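Local coordinates for putative uncharacterized protein (Pseudomonas phage 201phi2-1, PDB 3R4V) that is of unknown function but belongs to the phage tubulin-like proteins and carries guanosine-5'-diphosphate in its N-terminal part, at residues L49-R54 against R68-A73; A73-I78 against A107-S112; D219-P224 against V240-P245. All blocks are in the same frame, centred on the assembly; numbering follows the deposited sequence.

How the contacts relate
Following the chain from the N terminus, contact 1 comes first. It closes the excursion that leaves strand 46-49, runs through helix 60-67 and reaches helix 71-76. Contact 2 opens on that same helix and shares Ala-73 with contact 1. It closes over strand 84-89 and helix 95-108. The two touch by packing, Thr-50 CG2 lying 4.1 Å from Leu-74 CD1. Contact 3 comes much later and closes over strand 228-233, joining helix 217-221 to the loop before strand 247-252 in the C-terminal domain. None nests or crosses; all three run in series. Contacts 1 and 3 lie on opposite sides of the chain's centre, their own centres about 43 Å apart.

Contact 1 (L49-R54 against R68-A73); sequences LTKGTR and RPQIPA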
ATOM      1  N   LEU A  49      13.114  -0.258  14.190  1.00 40.05           N
ATOM      2  CA  LEU A  49      11.999  -0.630  15.060  1.00 38.29           C
ATOM      3  C   LEU A  49      11.714   0.485  16.061  1.00 34.26           C
ATOM      4  O   LEU A  49      12.640   0.997  16.697  1.00 43.05           O
ATOM      5  CB  LEU A  49      12.310  -1.927  15.815  1.00 38.40           C
ATOM      6  CG  LEU A  49      12.768  -3.109  14.956  1.00 43.98           C
ATOM      7  CD1 LEU A  49      13.089  -4.307  15.837  1.00 51.82           C
ATOM      8  CD2 LEU A  49      11.724  -3.468  13.909  1.00 50.27           C
ATOM      9  N   THR A  50      10.440   0.864  16.181  1.00 39.02           N
ATOM     10  CA  THR A  50      10.037   1.908  17.116  1.00 35.98           C
ATOM     11  C   THR A  50      10.278   1.479  18.559  1.00 43.08           C
ATOM     12  O   THR A  50      10.319   0.286  18.873  1.00 47.36           O
ATOM     13  CB  THR A  50       8.547   2.303  16.948  1.00 30.01           C
ATOM     14  OG1 THR A  50       7.725   1.133  17.034  1.00 36.34           O
ATOM     15  CG2 THR A  50       8.313   2.968  15.601  1.00 30.73           C
ATOM     16  N   LYS A  51      10.443   2.467  19.427  1.00 39.23           N
ATOM     17  CA  LYS A  51      10.735   2.226  20.834  1.00 38.29           C
ATOM     18  C   LYS A  51       9.455   2.137  21.667  1.00 43.19           C
ATOM     19  O   LYS A  51       8.451   2.787  21.358  1.00 47.39           O
ATOM     20  CB  LYS A  51      11.643   3.336  21.373  1.00 51.28           C
ATOM     21  CG  LYS A  51      13.093   3.236  20.898  1.00 65.50           C
ATOM     22  CD  LYS A  51      13.674   4.602  20.548  1.00 78.28           C
ATOM     23  CE  LYS A  51      13.534   5.588  21.700  1.00 88.35           C
ATOM     24  NZ  LYS A  51      14.339   5.193  22.888  1.00 95.33           N
ATOM     25  N   GLY A  52       9.497   1.316  22.710  1.00 42.53           N
ATOM     26  CA  GLY A  52       8.395   1.188  23.645  1.00 42.30           C
ATOM     27  C   GLY A  52       7.108   0.622  23.078  1.00 40.16           C
ATOM     28  O   GLY A  52       6.028   0.888  23.612  1.00 41.34           O
ATOM     29  N   THR A  53       7.209  -0.170  22.012  1.00 38.94           N
ATOM     30  CA  THR A  53       6.017  -0.676  21.335  1.00 44.37           C
ATOM     31  C   THR A  53       5.926  -2.198  21.281  1.00 50.76           C
ATOM     32  O   THR A  53       5.088  -2.738  20.562  1.00 46.46           O
ATOM     33  CB  THR A  53       5.903  -0.147  19.890  1.00 40.96           C
ATOM     34  OG1 THR A  53       7.146  -0.342  19.206  1.00 41.95           O
ATOM     35  CG2 THR A  53       5.545   1.334  19.876  1.00 39.76           C
ATOM     36  N   ARG A  54       6.781  -2.891  22.025  1.00 59.37           N
ATOM     37  CA  ARG A  54       6.722  -4.348  22.049  1.00 77.54           C
ATOM     38  C   ARG A  54       5.405  -4.831  22.659  1.00 79.35           C
ATOM     39  O   ARG A  54       4.521  -5.320  21.954  1.00 77.80           O
ATOM     40  CB  ARG A  54       7.910  -4.933  22.816  1.00 93.92           C
ATOM     41  CG  ARG A  54       9.262  -4.692  22.160  1.00111.34           C
ATOM     42  CD  ARG A  54      10.340  -5.549  22.808  1.00128.24           C
ATOM     43  NE  ARG A  54      11.671  -5.274  22.272  1.00140.34           N
ATOM     44  CZ  ARG A  54      12.574  -4.503  22.872  1.00147.37           C
ATOM     45  NH1 ARG A  54      12.292  -3.929  24.035  1.00148.93           N
ATOM     46  NH2 ARG A  54      13.761  -4.309  22.312  1.00149.48           N
ATOM     47  N   ARG A  68       3.392   7.946  16.984  1.00 31.44           N
ATOM     48  CA  ARG A  68       3.306   9.284  16.407  1.00 34.02           C
ATOM     49  C   ARG A  68       4.494  10.187  16.765  1.00 32.02           C
ATOM     50  O   ARG A  68       5.076  10.811  15.888  1.00 31.32           O
ATOM     51  CB  ARG A  68       1.969   9.955  16.758  1.00 38.23           C
ATOM     52  CG  ARG A  68       1.837  11.384  16.251  1.00 42.90           C
ATOM     53  CD  ARG A  68       2.106  11.431  14.752  1.00 59.93           C
ATOM     54  NE  ARG A  68       1.971  12.773  14.189  1.00 72.22           N
ATOM     55  CZ  ARG A  68       2.992  13.575  13.902  1.00 79.50           C
ATOM     56  NH1 ARG A  68       4.241  13.180  14.124  1.00 77.12           N
ATOM     57  NH2 ARG A  68       2.763  14.777  13.391  1.00 85.29           N
ATOM     58  N   PRO A  69       4.876  10.262  18.057  1.00 32.64           N
ATOM     59  CA  PRO A  69       5.963  11.195  18.366  1.00 31.36           C
ATOM     60  C   PRO A  69       7.316  10.757  17.800  1.00 33.05           C
ATOM     61  O   PRO A  69       8.256  11.552  17.791  1.00 38.77           O
ATOM     62  CB  PRO A  69       6.005  11.192  19.910  1.00 38.60           C
ATOM     63  CG  PRO A  69       4.691  10.570  20.340  1.00 37.82           C
ATOM     64  CD  PRO A  69       4.365   9.591  19.264  1.00 30.82           C
ATOM     65  N   GLN A  70       7.406   9.515  17.332  1.00 32.47           N
ATOM     66  CA  GLN A  70       8.655   8.964  16.807  1.00 33.46           C
ATOM     67  C   GLN A  70       8.813   9.143  15.307  1.00 32.21           C
ATOM     68  O   GLN A  70       9.888   8.927  14.759  1.00 35.95           O
ATOM     69  CB  GLN A  70       8.779   7.475  17.160  1.00 33.99           C
ATOM     70  CG  GLN A  70       8.760   7.197  18.674  1.00 34.71           C
ATOM     71  CD  GLN A  70       8.807   5.713  18.999  1.00 36.51           C
ATOM     72  OE1 GLN A  70       9.743   5.007  18.619  1.00 38.94           O
ATOM     73  NE2 GLN A  70       7.786   5.232  19.693  1.00 35.39           N
ATOM     74  N   ILE A  71       7.741   9.544  14.642  1.00 27.96           N
ATOM     75  CA  ILE A  71       7.768   9.688  13.190  1.00 29.26           C
ATOM     76  C   ILE A  71       8.890  10.608  12.690  1.00 31.44           C
ATOM     77  O   ILE A  71       9.602  10.258  11.751  1.00 32.55           O
ATOM     78  CB  ILE A  71       6.420  10.172  12.667  1.00 24.54           C
ATOM     79  CG1 ILE A  71       5.360   9.076  12.845  1.00 30.06           C
ATOM     80  CG2 ILE A  71       6.538  10.609  11.208  1.00 27.15           C
ATOM     81  CD1 ILE A  71       5.679   7.768  12.134  1.00 30.63           C
ATOM     82  N   PRO A  72       9.050  11.789  13.302  1.00 36.69           N
ATOM     83  CA  PRO A  72      10.132  12.658  12.822  1.00 41.75           C
ATOM     84  C   PRO A  72      11.481  11.937  12.844  1.00 42.66           C
ATOM     85  O   PRO A  72      12.271  12.078  11.907  1.00 41.01           O
ATOM     86  CB  PRO A  72      10.123  13.809  13.824  1.00 42.72           C
ATOM     87  CG  PRO A  72       8.724  13.818  14.372  1.00 41.96           C
ATOM     88  CD  PRO A  72       8.337  12.378  14.448  1.00 38.12           C
ATOM     89  N   ALA A  73      11.732  11.164  13.894  1.00 34.63           N
ATOM     90  CA  ALA A  73      12.959  10.379  13.975  1.00 41.22           C
ATOM     91  C   ALA A  73      13.048   9.345  12.851  1.00 39.76           C
ATOM     92  O   ALA A  73      14.130   9.122  12.302  1.00 40.62           O
ATOM     93  CB  ALA A  73      13.086   9.706  15.338  1.00 41.58           C
TER
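Gln-70 meets the backbone of Lys-51 with both ends of its side-chain amide. Lys-51 N donates to Gln-70 OE1 over 2.8 Å. This bond is nearly straight, at 164°, and falls on a lone pair of OE1 in the carbonyl plane. Gln-70 NE2 returns a bond to Lys-51 O at 3.0 Å. That one is more bent, at 144°. It still uses a lone pair of the Lys-51 carbonyl, although the acceptor is tilted 24° from the plane of the Gln-70 amide. Beyond CG the glutamine chain is extended, which carries the amide across from the 3-10 turn 68-70 to the loop after strand 46-49. NE2 has a second acceptor in Leu-66 O.

Around this pair the packing is light. Thr-50 crosses Gln-70 at about a right angle, and its CB lies 3.4 Å from Gln-70 OE1. Lys-51 CB is 3.7 Å from Gln-70 OE1. Within the loop Thr-50 OG1 donates to Thr-53 OG1 over 2.7 Å, and Thr-53 OG1 is also bonded to Thr-33 O. The loop is thus tied back to the residues after strand 28-32. The side chain of Thr-50 is about 10 Å from the bound guanosine-5'-diphosphate, and that of Thr-53 about 10 Å from a magnesium ion.

The glutamine amide offers one acceptor and one donor, much as a residue of an antiparallel strand can. It satisfies both polar backbone atoms of Lys-51 in a loop with no regular strand. The paired bonds also fix which end of the amide faces which atom and limit its rotation.

Contact 2 (A73-I78 against A107-S112); sequences ALMDTI and ADRKAS
The nearest CA atoms across the contact, those of Met-75 and Arg-109, are 10.5 Å apart. Each segment takes in the end of a helix and the loop after it. Helix 71-76 runs out into Thr-77 and Ile-78. Helix 95-108 ends in a Schellman motif, with Lys-110 at positive phi (61°). The gap is bridged by one long side chain.

Arg-109 is extended from CG to NE and reaches its guanidinium across to Ile-78 O. NH1 and NH2 both donate to this single oxygen, in an end-on grip. Arg-109 NH2 is 3.0 Å from Ile-78 O and only slightly tilted from the carbonyl plane. Arg-109 NH1 is 3.2 Å from Ile-78 O and well above that plane. The oxygen itself is close to the guanidinium plane. Met-75 O also lies at the guanidinium edge, 3.0 Å from Arg-109 NH2. Met-75 CE rests over one face, offset toward the rim and 3.6 Å from Arg-109 NH2. The bends of the methionine chain at chi2 and chi3 bring the methyl there.

Elsewhere NH1 is bonded to Tyr-84 OH, and Glu-80 forms a long, weak ion pair with NE. An arginine just after helix 95-108 thus ties the end of that helix to the turn after helix 71-76. Its positive charge meets carbonyl oxygen just past the C-terminal end of helix 71-76, where the helix dipole would probably help hold it.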
ATOM      1  N   ALA A  73      11.732  11.164  13.894  1.00 34.63           N
ATOM      2  CA  ALA A  73      12.959  10.379  13.975  1.00 41.22           C
ATOM      3  C   ALA A  73      13.048   9.345  12.851  1.00 39.76           C
ATOM      4  O   ALA A  73      14.130   9.122  12.302  1.00 40.62           O
ATOM      5  CB  ALA A  73      13.086   9.706  15.338  1.00 41.58           C
ATOM      6  N   LEU A  74      11.922   8.716  12.509  1.00 35.41           N
ATOM      7  CA  LEU A  74      11.921   7.744  11.413  1.00 38.37           C
ATOM      8  C   LEU A  74      12.208   8.425  10.083  1.00 35.96           C
ATOM      9  O   LEU A  74      12.925   7.878   9.247  1.00 34.11           O
ATOM     10  CB  LEU A  74      10.600   6.966  11.327  1.00 33.56           C
ATOM     11  CG  LEU A  74      10.210   6.162  12.567  1.00 38.53           C
ATOM     12  CD1 LEU A  74       9.038   5.235  12.274  1.00 36.73           C
ATOM     13  CD2 LEU A  74      11.398   5.376  13.100  1.00 43.69           C
ATOM     14  N   MET A  75      11.656   9.622   9.899  1.00 34.55           N
ATOM     15  CA  MET A  75      11.780  10.331   8.631  1.00 32.03           C
ATOM     16  C   MET A  75      13.222  10.766   8.363  1.00 29.14           C
ATOM     17  O   MET A  75      13.643  10.850   7.214  1.00 33.11           O
ATOM     18  CB  MET A  75      10.829  11.533   8.565  1.00 29.04           C
ATOM     19  CG  MET A  75       9.327  11.167   8.576  1.00 26.36           C
ATOM     20  SD  MET A  75       8.869   9.888   7.388  1.00 29.34           S
ATOM     21  CE  MET A  75       9.434  10.627   5.860  1.00 27.27           C
ATOM     22  N   ASP A  76      13.977  11.041   9.422  1.00 36.35           N
ATOM     23  CA  ASP A  76      15.377  11.426   9.259  1.00 42.25           C
ATOM     24  C   ASP A  76      16.227  10.304   8.672  1.00 40.66           C
ATOM     25  O   ASP A  76      17.281  10.558   8.091  1.00 48.83           O
ATOM     26  CB  ASP A  76      15.981  11.911  10.580  1.00 54.14           C
ATOM     27  CG  ASP A  76      15.631  13.355  10.882  1.00 70.46           C
ATOM     28  OD1 ASP A  76      15.445  14.135   9.923  1.00 75.74           O
ATOM     29  OD2 ASP A  76      15.540  13.711  12.077  1.00 75.93           O
ATOM     30  N   THR A  77      15.773   9.067   8.818  1.00 40.12           N
ATOM     31  CA  THR A  77      16.499   7.940   8.247  1.00 40.74           C
ATOM     32  C   THR A  77      16.095   7.672   6.798  1.00 36.68           C
ATOM     33  O   THR A  77      16.641   6.782   6.155  1.00 36.95           O
ATOM     34  CB  THR A  77      16.298   6.649   9.064  1.00 38.70           C
ATOM     35  OG1 THR A  77      15.008   6.098   8.785  1.00 35.38           O
ATOM     36  CG2 THR A  77      16.436   6.921  10.567  1.00 41.08           C
ATOM     37  N   ILE A  78      15.136   8.429   6.279  1.00 32.39           N
ATOM     38  CA  ILE A  78      14.683   8.206   4.905  1.00 29.80           C
ATOM     39  C   ILE A  78      15.226   9.307   4.012  1.00 32.72           C
ATOM     40  O   ILE A  78      14.822  10.458   4.123  1.00 38.39           O
ATOM     41  CB  ILE A  78      13.137   8.134   4.810  1.00 30.25           C
ATOM     42  CG1 ILE A  78      12.603   7.005   5.701  1.00 30.04           C
ATOM     43  CG2 ILE A  78      12.693   7.949   3.352  1.00 22.62           C
ATOM     44  CD1 ILE A  78      11.077   6.986   5.842  1.00 25.80           C
ATOM     45  N   ALA A 107       4.004  13.353   1.648  1.00 23.00           N
ATOM     46  CA  ALA A 107       3.204  14.418   1.048  1.00 21.19           C
ATOM     47  C   ALA A 107       3.765  15.798   1.440  1.00 26.62           C
ATOM     48  O   ALA A 107       3.842  16.694   0.607  1.00 28.19           O
ATOM     49  CB  ALA A 107       1.721  14.285   1.439  1.00 18.70           C
ATOM     50  N   ASP A 108       4.168  15.968   2.700  1.00 23.07           N
ATOM     51  CA  ASP A 108       4.750  17.241   3.130  1.00 29.74           C
ATOM     52  C   ASP A 108       6.060  17.557   2.386  1.00 33.86           C
ATOM     53  O   ASP A 108       6.394  18.726   2.200  1.00 37.60           O
ATOM     54  CB  ASP A 108       4.972  17.285   4.652  1.00 31.34           C
ATOM     55  CG  ASP A 108       3.668  17.380   5.449  1.00 29.58           C
ATOM     56  OD1 ASP A 108       2.594  17.647   4.865  1.00 31.73           O
ATOM     57  OD2 ASP A 108       3.722  17.212   6.688  1.00 41.17           O
ATOM     58  N   ARG A 109       6.794  16.522   1.967  1.00 31.20           N
ATOM     59  CA  ARG A 109       8.004  16.703   1.151  1.00 34.27           C
ATOM     60  C   ARG A 109       7.665  17.087  -0.289  1.00 34.83           C
ATOM     61  O   ARG A 109       8.559  17.315  -1.095  1.00 32.95           O
ATOM     62  CB  ARG A 109       8.860  15.428   1.111  1.00 27.15           C
ATOM     63  CG  ARG A 109       9.438  14.970   2.436  1.00 31.13           C
ATOM     64  CD  ARG A 109      10.404  13.795   2.245  1.00 29.52           C
ATOM     65  NE  ARG A 109      11.051  13.414   3.500  1.00 31.39           N
ATOM     66  CZ  ARG A 109      11.985  12.473   3.615  1.00 31.65           C
ATOM     67  NH1 ARG A 109      12.404  11.812   2.547  1.00 36.74           N
ATOM     68  NH2 ARG A 109      12.512  12.204   4.803  1.00 32.08           N
ATOM     69  N   LYS A 110       6.375  17.133  -0.612  1.00 30.06           N
ATOM     70  CA  LYS A 110       5.919  17.356  -1.990  1.00 31.37           C
ATOM     71  C   LYS A 110       6.408  16.245  -2.917  1.00 30.32           C
ATOM     72  O   LYS A 110       6.659  16.465  -4.102  1.00 27.22           O
ATOM     73  CB  LYS A 110       6.360  18.733  -2.499  1.00 31.51           C
ATOM     74  CG  LYS A 110       5.877  19.883  -1.624  1.00 38.60           C
ATOM     75  CD  LYS A 110       4.401  19.710  -1.279  1.00 36.85           C
ATOM     76  CE  LYS A 110       3.648  21.022  -1.314  1.00 42.94           C
ATOM     77  NZ  LYS A 110       2.200  20.813  -1.021  1.00 43.84           N
ATOM     78  N   ALA A 111       6.523  15.045  -2.360  1.00 26.56           N
ATOM     79  CA  ALA A 111       7.034  13.884  -3.087  1.00 31.62           C
ATOM     80  C   ALA A 111       6.076  13.222  -4.084  1.00 29.94           C
ATOM     81  O   ALA A 111       4.840  13.338  -3.995  1.00 23.69           O
ATOM     82  CB  ALA A 111       7.544  12.841  -2.101  1.00 28.67           C
ATOM     83  N   SER A 112       6.681  12.525  -5.044  1.00 26.65           N
ATOM     84  CA  SER A 112       5.975  11.641  -5.959  1.00 25.50           C
ATOM     85  C   SER A 112       6.123  10.218  -5.440  1.00 23.84           C
ATOM     86  O   SER A 112       7.238   9.744  -5.212  1.00 23.77           O
ATOM     87  CB  SER A 112       6.602  11.719  -7.356  1.00 25.21           C
ATOM     88  OG  SER A 112       6.522  13.026  -7.895  1.00 29.08           O
TER

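Contact 3 (D219-P224 against V240-P245); sequences DAENVP and VAFGTP
Phe-242 reaches from the loop before strand 247-252 to the last turn of helix 217-221. Its CB meets the carboxylate end of Glu-221, Phe-242 CB lying 3.3 Å from Glu-221 OE2. Phe-242 CG is 3.8 Å from Glu-221 CG and 4.0 Å from Glu-221 OE2, and both approach it from the same side. Phe-242 CD1 makes the closest ring contact, 3.3 Å from Glu-221 CG. CE1 passes on toward Ala-220, and at the tip Phe-242 CZ lies 3.7 Å from Ala-220 CB. Phe-242 CG stands between the backbone N and the carbonyl carbon (chi1 63°), which turns the ring toward the helix.

Glu-221 comes from the side of the helix. Its chain is extended beyond CG and crosses the phenyl obliquely. Its CG methylene makes the closer contact with the ring, while OE2 lies by Phe-242 CB. The carboxylate plane stands nearly upright to the ring plane, at 87°. OE2 has its main partner in Arg-217, one turn back on the same helix, in a salt bridge. A water joins OE2 to Gly-243 N, but both of its bonds are weak.

On the sheet side, Phe-242 makes an edge-to-face contact with His-266 of strand 264-270, while Ala-220 packs on His-266 and Val-268. The backbone oxygen of Phe-242 is bonded to Arg-248.

The contact thus joins a helix end to an edge loop of the C-terminal domain of this tubulin-like protein. A buried aromatic ring packs on alanine and on the aliphatic part of a glutamate, whose charge is probably balanced by Arg-217.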
ATOM      1  N   ASP A 219      -5.840  -4.735 -21.633  1.00 27.38           N
ATOM      2  CA  ASP A 219      -6.055  -4.665 -20.195  1.00 29.11           C
ATOM      3  C   ASP A 219      -6.027  -3.219 -19.713  1.00 30.86           C
ATOM      4  O   ASP A 219      -6.798  -2.835 -18.834  1.00 30.69           O
ATOM      5  CB  ASP A 219      -4.970  -5.457 -19.442  1.00 33.02           C
ATOM      6  CG  ASP A 219      -5.075  -6.965 -19.650  1.00 40.50           C
ATOM      7  OD1 ASP A 219      -6.209  -7.487 -19.618  1.00 38.89           O
ATOM      8  OD2 ASP A 219      -4.023  -7.627 -19.836  1.00 35.73           O
ATOM      9  N   ALA A 220      -5.116  -2.425 -20.266  1.00 25.59           N
ATOM     10  CA  ALA A 220      -4.977  -1.039 -19.825  1.00 25.85           C
ATOM     11  C   ALA A 220      -6.188  -0.218 -20.262  1.00 33.66           C
ATOM     12  O   ALA A 220      -6.672   0.624 -19.498  1.00 27.57           O
ATOM     13  CB  ALA A 220      -3.684  -0.422 -20.349  1.00 23.40           C
ATOM     14  N   GLU A 221      -6.679  -0.477 -21.479  1.00 28.57           N
ATOM     15  CA  GLU A 221      -7.873   0.199 -22.004  1.00 27.75           C
ATOM     16  C   GLU A 221      -9.105  -0.139 -21.194  1.00 28.13           C
ATOM     17  O   GLU A 221     -10.064   0.620 -21.175  1.00 34.35           O
ATOM     18  CB  GLU A 221      -8.177  -0.203 -23.449  1.00 28.29           C
ATOM     19  CG  GLU A 221      -7.185   0.254 -24.479  1.00 39.78           C
ATOM     20  CD  GLU A 221      -7.617  -0.138 -25.883  1.00 48.90           C
ATOM     21  OE1 GLU A 221      -8.037  -1.305 -26.083  1.00 42.48           O
ATOM     22  OE2 GLU A 221      -7.546   0.728 -26.781  1.00 54.54           O
ATOM     23  N   ASN A 222      -9.092  -1.293 -20.543  1.00 27.48           N
ATOM     24  CA  ASN A 222     -10.244  -1.699 -19.758  1.00 36.95           C
ATOM     25  C   ASN A 222     -10.293  -1.107 -18.341  1.00 35.46           C
ATOM     26  O   ASN A 222     -11.243  -1.362 -17.600  1.00 33.82           O
ATOM     27  CB  ASN A 222     -10.362  -3.224 -19.727  1.00 38.81           C
ATOM     28  CG  ASN A 222     -10.530  -3.829 -21.123  1.00 52.36           C
ATOM     29  OD1 ASN A 222     -11.000  -3.167 -22.055  1.00 53.66           O
ATOM     30  ND2 ASN A 222     -10.141  -5.096 -21.268  1.00 51.19           N
ATOM     31  N   VAL A 223      -9.290  -0.313 -17.965  1.00 32.14           N
ATOM     32  CA  VAL A 223      -9.348   0.395 -16.683  1.00 25.81           C
ATOM     33  C   VAL A 223     -10.425   1.475 -16.805  1.00 26.57           C
ATOM     34  O   VAL A 223     -10.340   2.340 -17.668  1.00 24.75           O
ATOM     35  CB  VAL A 223      -7.999   1.055 -16.319  1.00 21.05           C
ATOM     36  CG1 VAL A 223      -8.133   1.875 -15.044  1.00 18.33           C
ATOM     37  CG2 VAL A 223      -6.902   0.006 -16.172  1.00 26.14           C
ATOM     38  N   PRO A 224     -11.456   1.419 -15.956  1.00 26.63           N
ATOM     39  CA  PRO A 224     -12.556   2.379 -16.133  1.00 31.73           C
ATOM     40  C   PRO A 224     -12.197   3.802 -15.681  1.00 26.86           C
ATOM     41  O   PRO A 224     -11.474   3.983 -14.688  1.00 23.66           O
ATOM     42  CB  PRO A 224     -13.675   1.801 -15.252  1.00 30.17           C
ATOM     43  CG  PRO A 224     -12.962   0.982 -14.231  1.00 31.18           C
ATOM     44  CD  PRO A 224     -11.735   0.426 -14.903  1.00 26.13           C
ATOM     45  N   VAL A 240       0.590   3.110 -29.235  1.00 51.46           N
ATOM     46  CA  VAL A 240      -0.751   3.509 -29.640  1.00 54.81           C
ATOM     47  C   VAL A 240      -1.375   4.395 -28.569  1.00 49.81           C
ATOM     48  O   VAL A 240      -1.464   4.006 -27.405  1.00 50.68           O
ATOM     49  CB  VAL A 240      -1.657   2.288 -29.874  1.00 58.78           C
ATOM     50  CG1 VAL A 240      -3.105   2.724 -30.013  1.00 67.62           C
ATOM     51  CG2 VAL A 240      -1.202   1.519 -31.106  1.00 57.39           C
ATOM     52  N   ALA A 241      -1.792   5.594 -28.961  1.00 46.99           N
ATOM     53  CA  ALA A 241      -2.393   6.528 -28.019  1.00 42.94           C
ATOM     54  C   ALA A 241      -3.834   6.135 -27.728  1.00 50.00           C
ATOM     55  O   ALA A 241      -4.766   6.708 -28.287  1.00 60.76           O
ATOM     56  CB  ALA A 241      -2.329   7.950 -28.570  1.00 44.68           C
ATOM     57  N   PHE A 242      -4.013   5.158 -26.847  1.00 49.21           N
ATOM     58  CA  PHE A 242      -5.338   4.616 -26.562  1.00 48.42           C
ATOM     59  C   PHE A 242      -5.927   5.213 -25.289  1.00 46.92           C
ATOM     60  O   PHE A 242      -5.241   5.916 -24.544  1.00 50.33           O
ATOM     61  CB  PHE A 242      -5.251   3.102 -26.406  1.00 45.29           C
ATOM     62  CG  PHE A 242      -4.396   2.668 -25.251  1.00 46.19           C
ATOM     63  CD1 PHE A 242      -4.913   2.623 -23.970  1.00 40.78           C
ATOM     64  CD2 PHE A 242      -3.073   2.309 -25.448  1.00 48.56           C
ATOM     65  CE1 PHE A 242      -4.130   2.224 -22.907  1.00 43.71           C
ATOM     66  CE2 PHE A 242      -2.283   1.912 -24.386  1.00 45.66           C
ATOM     67  CZ  PHE A 242      -2.814   1.870 -23.115  1.00 39.04           C
ATOM     68  N   GLY A 243      -7.198   4.919 -25.038  1.00 42.85           N
ATOM     69  CA  GLY A 243      -7.858   5.365 -23.825  1.00 39.58           C
ATOM     70  C   GLY A 243      -8.266   6.827 -23.839  1.00 39.59           C
ATOM     71  O   GLY A 243      -8.037   7.535 -24.826  1.00 41.58           O
ATOM     72  N   THR A 244      -8.868   7.273 -22.738  1.00 40.01           N
ATOM     73  CA  THR A 244      -9.321   8.653 -22.568  1.00 42.42           C
ATOM     74  C   THR A 244      -8.803   9.339 -21.288  1.00 35.89           C
ATOM     75  O   THR A 244      -9.525  10.115 -20.659  1.00 34.59           O
ATOM     76  CB  THR A 244     -10.862   8.717 -22.542  1.00 55.58           C
ATOM     77  OG1 THR A 244     -11.368   7.620 -21.768  1.00 59.53           O
ATOM     78  CG2 THR A 244     -11.427   8.633 -23.946  1.00 57.74           C
ATOM     79  N   PRO A 245      -7.553   9.062 -20.892  1.00 30.77           N
ATOM     80  CA  PRO A 245      -7.084   9.722 -19.670  1.00 27.78           C
ATOM     81  C   PRO A 245      -6.910  11.220 -19.875  1.00 29.14           C
ATOM     82  O   PRO A 245      -6.791  11.686 -21.011  1.00 32.50           O
ATOM     83  CB  PRO A 245      -5.720   9.079 -19.438  1.00 27.84           C
ATOM     84  CG  PRO A 245      -5.256   8.708 -20.796  1.00 35.44           C
ATOM     85  CD  PRO A 245      -6.485   8.282 -21.540  1.00 33.99           C
TER
HETATM   86  O   HOH W   1      -9.595   2.465 -25.404  1.00 56.29           O